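Local coordinates for PAC2 family protein (PDB 3MNF) that is of unknown function but belongs to the PAC2 family, whose members include proteins linked to proteasome assembly, at residues A10-A18 with P157-Q165. Numbering follows the deposited sequence.
Sequences AAFEGWNDA and PTGIVGILQ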
ATOM      1  N   ALA A  10     -24.236 -12.784   4.428  1.00 59.53           N
ATOM      2  CA  ALA A  10     -23.477 -11.691   5.018  1.00 58.20           C
ATOM      3  C   ALA A  10     -24.368 -10.582   5.524  1.00 58.50           C
ATOM      4  O   ALA A  10     -25.484 -10.414   5.048  1.00 60.51           O
ATOM      5  CB  ALA A  10     -22.496 -11.145   4.023  1.00 57.45           C
ATOM      6  N   ALA A  11     -23.873  -9.825   6.492  1.00 57.71           N
ATOM      7  CA  ALA A  11     -24.592  -8.679   7.027  1.00 58.59           C
ATOM      8  C   ALA A  11     -23.599  -7.693   7.613  1.00 57.99           C
ATOM      9  O   ALA A  11     -22.582  -8.117   8.186  1.00 57.78           O
ATOM     10  CB  ALA A  11     -25.599  -9.112   8.090  1.00 60.04           C
ATOM     11  N   PHE A  12     -23.899  -6.394   7.480  1.00 58.27           N
ATOM     12  CA  PHE A  12     -22.988  -5.326   7.932  1.00 57.74           C
ATOM     13  C   PHE A  12     -23.623  -4.279   8.847  1.00 59.76           C
ATOM     14  O   PHE A  12     -24.653  -3.711   8.520  1.00 61.60           O
ATOM     15  CB  PHE A  12     -22.343  -4.664   6.716  1.00 56.55           C
ATOM     16  CG  PHE A  12     -21.617  -5.631   5.842  1.00 54.02           C
ATOM     17  CD1 PHE A  12     -20.303  -5.976   6.123  1.00 51.60           C
ATOM     18  CD2 PHE A  12     -22.269  -6.240   4.774  1.00 52.19           C
ATOM     19  CE1 PHE A  12     -19.642  -6.900   5.340  1.00 51.63           C
ATOM     20  CE2 PHE A  12     -21.625  -7.158   3.982  1.00 51.85           C
ATOM     21  CZ  PHE A  12     -20.307  -7.494   4.252  1.00 52.18           C
ATOM     22  N   GLU A  13     -23.003  -4.010   9.991  1.00 60.93           N
ATOM     23  CA  GLU A  13     -23.524  -2.996  10.928  1.00 63.33           C
ATOM     24  C   GLU A  13     -23.371  -1.572  10.347  1.00 63.48           C
ATOM     25  O   GLU A  13     -22.530  -1.332   9.467  1.00 62.25           O
ATOM     26  CB  GLU A  13     -22.818  -3.081  12.284  1.00 64.55           C
ATOM     27  CG  GLU A  13     -22.881  -4.415  13.020  1.00 67.54           C
ATOM     28  CD  GLU A  13     -22.229  -4.349  14.407  1.00 74.33           C
ATOM     29  OE1 GLU A  13     -22.332  -3.298  15.071  1.00 78.19           O
ATOM     30  OE2 GLU A  13     -21.615  -5.349  14.845  1.00 77.10           O
ATOM     31  N   GLY A  14     -24.194  -0.641  10.830  1.00 64.96           N
ATOM     32  CA  GLY A  14     -24.153   0.735  10.345  1.00 65.48           C
ATOM     33  C   GLY A  14     -25.279   1.089   9.387  1.00 65.94           C
ATOM     34  O   GLY A  14     -26.425   0.713   9.586  1.00 67.40           O
ATOM     35  N   TRP A  15     -24.940   1.801   8.329  1.00 65.49           N
ATOM     36  CA  TRP A  15     -25.912   2.402   7.416  1.00 66.06           C
ATOM     37  C   TRP A  15     -26.864   1.436   6.712  1.00 66.47           C
ATOM     38  O   TRP A  15     -27.962   1.819   6.405  1.00 67.99           O
ATOM     39  CB  TRP A  15     -25.107   3.192   6.406  1.00 65.43           C
ATOM     40  CG  TRP A  15     -25.783   4.140   5.489  1.00 64.77           C
ATOM     41  CD1 TRP A  15     -25.949   5.479   5.673  1.00 66.03           C
ATOM     42  CD2 TRP A  15     -26.262   3.853   4.171  1.00 62.75           C
ATOM     43  NE1 TRP A  15     -26.549   6.044   4.570  1.00 66.27           N
ATOM     44  CE2 TRP A  15     -26.745   5.068   3.630  1.00 64.11           C
ATOM     45  CE3 TRP A  15     -26.337   2.680   3.398  1.00 59.76           C
ATOM     46  CZ2 TRP A  15     -27.305   5.150   2.360  1.00 65.33           C
ATOM     47  CZ3 TRP A  15     -26.885   2.752   2.149  1.00 61.03           C
ATOM     48  CH2 TRP A  15     -27.366   3.987   1.629  1.00 65.22           C
ATOM     49  N   ASN A  16     -26.463   0.193   6.445  1.00 66.10           N
ATOM     50  CA  ASN A  16     -27.382  -0.787   5.818  1.00 67.29           C
ATOM     51  C   ASN A  16     -28.115  -1.673   6.829  1.00 68.18           C
ATOM     52  O   ASN A  16     -28.540  -2.785   6.498  1.00 68.29           O
ATOM     53  CB  ASN A  16     -26.647  -1.725   4.856  1.00 66.04           C
ATOM     54  CG  ASN A  16     -25.573  -1.039   4.056  1.00 67.89           C
ATOM     55  OD1 ASN A  16     -25.789  -0.643   2.904  1.00 71.84           O
ATOM     56  ND2 ASN A  16     -24.394  -0.905   4.653  1.00 69.77           N
ATOM     57  N   ASP A  17     -28.264  -1.198   8.058  1.00 69.45           N
ATOM     58  CA  ASP A  17     -28.624  -2.072   9.145  1.00 70.51           C
ATOM     59  C   ASP A  17     -29.548  -1.356  10.124  1.00 73.51           C
ATOM     60  O   ASP A  17     -29.261  -1.228  11.310  1.00 74.30           O
ATOM     61  CB  ASP A  17     -27.347  -2.570   9.800  1.00 69.19           C
ATOM     62  CG  ASP A  17     -27.582  -3.674  10.799  1.00 72.17           C
ATOM     63  OD1 ASP A  17     -28.434  -4.571  10.559  1.00 74.25           O
ATOM     64  OD2 ASP A  17     -26.896  -3.629  11.848  1.00 75.61           O
ATOM     65  N   ALA A  18     -30.696  -0.940   9.598  1.00 75.80           N
ATOM     66  CA  ALA A  18     -31.616  -0.039  10.262  1.00 79.10           C
ATOM     67  C   ALA A  18     -32.000  -0.336  11.727  1.00 81.30           C
ATOM     68  O   ALA A  18     -32.077   0.591  12.546  1.00 84.31           O
ATOM     69  CB  ALA A  18     -32.843   0.146   9.415  1.00 81.04           C
ATOM     70  N   PRO A 157     -27.888   6.794  -3.461  1.00 77.89           N
ATOM     71  CA  PRO A 157     -26.704   6.325  -2.737  1.00 74.54           C
ATOM     72  C   PRO A 157     -26.832   4.867  -2.347  1.00 71.51           C
ATOM     73  O   PRO A 157     -27.923   4.415  -2.029  1.00 71.70           O
ATOM     74  CB  PRO A 157     -26.675   7.209  -1.485  1.00 74.98           C
ATOM     75  CG  PRO A 157     -28.008   7.847  -1.432  1.00 77.88           C
ATOM     76  CD  PRO A 157     -28.449   7.993  -2.835  1.00 79.85           C
ATOM     77  N   THR A 158     -25.720   4.145  -2.379  1.00 68.53           N
ATOM     78  CA  THR A 158     -25.727   2.741  -2.047  1.00 65.86           C
ATOM     79  C   THR A 158     -24.731   2.488  -0.930  1.00 63.73           C
ATOM     80  O   THR A 158     -23.991   3.376  -0.559  1.00 64.09           O
ATOM     81  CB  THR A 158     -25.414   1.892  -3.298  1.00 65.85           C
ATOM     82  OG1 THR A 158     -25.804   0.535  -3.071  1.00 65.85           O
ATOM     83  CG2 THR A 158     -23.942   1.945  -3.681  1.00 64.28           C
ATOM     84  N   GLY A 159     -24.711   1.283  -0.383  1.00 62.28           N
ATOM     85  CA  GLY A 159     -23.738   0.953   0.651  1.00 60.85           C
ATOM     86  C   GLY A 159     -22.906  -0.251   0.277  1.00 59.40           C
ATOM     87  O   GLY A 159     -22.864  -0.649  -0.891  1.00 59.94           O
ATOM     88  N   ILE A 160     -22.236  -0.836   1.264  1.00 58.27           N
ATOM     89  CA  ILE A 160     -21.376  -1.980   0.996  1.00 57.17           C
ATOM     90  C   ILE A 160     -22.200  -3.198   0.572  1.00 57.33           C
ATOM     91  O   ILE A 160     -21.680  -4.065  -0.137  1.00 57.75           O
ATOM     92  CB  ILE A 160     -20.451  -2.334   2.192  1.00 56.32           C
ATOM     93  CG1 ILE A 160     -19.314  -3.247   1.749  1.00 55.01           C
ATOM     94  CG2 ILE A 160     -21.231  -3.033   3.303  1.00 55.80           C
ATOM     95  CD1 ILE A 160     -18.507  -2.742   0.606  1.00 53.29           C
ATOM     96  N   VAL A 161     -23.464  -3.267   1.015  1.00 57.39           N
ATOM     97  CA  VAL A 161     -24.360  -4.366   0.635  1.00 57.30           C
ATOM     98  C   VAL A 161     -24.583  -4.257  -0.855  1.00 58.17           C
ATOM     99  O   VAL A 161     -24.373  -5.207  -1.594  1.00 58.09           O
ATOM    100  CB  VAL A 161     -25.738  -4.294   1.359  1.00 58.32           C
ATOM    101  CG1 VAL A 161     -26.731  -5.250   0.732  1.00 58.03           C
ATOM    102  CG2 VAL A 161     -25.596  -4.573   2.832  1.00 57.19           C
ATOM    103  N   GLY A 162     -24.987  -3.071  -1.295  1.00 59.41           N
ATOM    104  CA  GLY A 162     -25.204  -2.829  -2.719  1.00 61.16           C
ATOM    105  C   GLY A 162     -23.959  -3.157  -3.513  1.00 61.31           C
ATOM    106  O   GLY A 162     -24.019  -3.899  -4.498  1.00 62.61           O
ATOM    107  N   ILE A 163     -22.827  -2.603  -3.074  1.00 60.34           N
ATOM    108  CA  ILE A 163     -21.556  -2.824  -3.745  1.00 60.29           C
ATOM    109  C   ILE A 163     -21.193  -4.299  -3.812  1.00 59.98           C
ATOM    110  O   ILE A 163     -20.795  -4.781  -4.852  1.00 60.86           O
ATOM    111  CB  ILE A 163     -20.419  -2.000  -3.094  1.00 59.73           C
ATOM    112  CG1 ILE A 163     -20.644  -0.497  -3.314  1.00 60.72           C
ATOM    113  CG2 ILE A 163     -19.064  -2.395  -3.648  1.00 59.65           C
ATOM    114  CD1 ILE A 163     -21.025  -0.097  -4.724  1.00 60.87           C
ATOM    115  N   LEU A 164     -21.351  -5.007  -2.701  1.00 59.60           N
ATOM    116  CA  LEU A 164     -20.958  -6.405  -2.622  1.00 60.08           C
ATOM    117  C   LEU A 164     -21.811  -7.245  -3.559  1.00 62.29           C
ATOM    118  O   LEU A 164     -21.294  -8.077  -4.318  1.00 63.10           O
ATOM    119  CB  LEU A 164     -21.043  -6.940  -1.183  1.00 58.54           C
ATOM    120  CG  LEU A 164     -20.805  -8.458  -1.058  1.00 58.50           C
ATOM    121  CD1 LEU A 164     -19.420  -8.906  -1.540  1.00 54.53           C
ATOM    122  CD2 LEU A 164     -21.072  -8.942   0.367  1.00 57.74           C
ATOM    123  N   GLN A 165     -23.120  -7.015  -3.517  1.00 63.99           N
ATOM    124  CA  GLN A 165     -24.034  -7.741  -4.378  1.00 66.51           C
ATOM    125  C   GLN A 165     -23.681  -7.460  -5.846  1.00 68.52           C
ATOM    126  O   GLN A 165     -23.740  -8.355  -6.675  1.00 70.70           O
ATOM    127  CB  GLN A 165     -25.476  -7.437  -4.017  1.00 66.84           C
ATOM    128  CG  GLN A 165     -26.475  -7.891  -5.023  1.00 71.73           C
ATOM    129  CD  GLN A 165     -26.772  -6.803  -6.030  1.00 76.86           C
ATOM    130  OE1 GLN A 165     -26.982  -5.655  -5.652  1.00 77.79           O
ATOM    131  NE2 GLN A 165     -26.787  -7.154  -7.321  1.00 80.66           N
TER
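The ring of F12 packs on helix 160-165, where the CG2 methyl of I160 rests over one face in a CH-pi contact, 4.0 Å from the ring centroid and displaced toward the rim. The next residue, V161, and L164 one turn further along meet the ring near its plane, at the edge: V161 CG2 lies 4.2 Å from F12 CD2, and L164 CD2 lies 4.1 Å from F12 CE2. With chi1 at -57°, F12 CG stands anti to the carbonyl carbon, which sends the ring across the I160 and L164 side chains at about a right angle. Were F12 replaced by an alanine, a gap would probably open between strand and helix, and I160, V161 and L164 would lose their shared aromatic partner. Beyond the strand end, the N16 and V161 side chains lie alongside one another, pointing opposite ways, with N16 CB 3.6 Å from V161 CG2. N16 OD1 lies 3.4 Å from the CA of G159, the N-cap residue of the helix. W15 lies beside the residues leading into the helix, its CZ3 3.6 Å from G159 N, with P157 O at the ring edge. No hydrogen bond joins the two segments directly; instead E92 OE2 accepts from both N16 ND2 and I160 N, tying the turn to the first turn of the helix. Farther out, helix 97-111 packs against I160, while V118 of strand 115-124 touches V161 and L164. R53 of the second subunit makes a cation-pi contact with W15 and a hydrogen bond to T158 O. Strand 10-13, flanked in the sheet by strands 82-91 and 115-124 running parallel to it, thus packs against a nearly antiparallel helix (151°), as in layered alpha/beta folds, within the PAC2 family region.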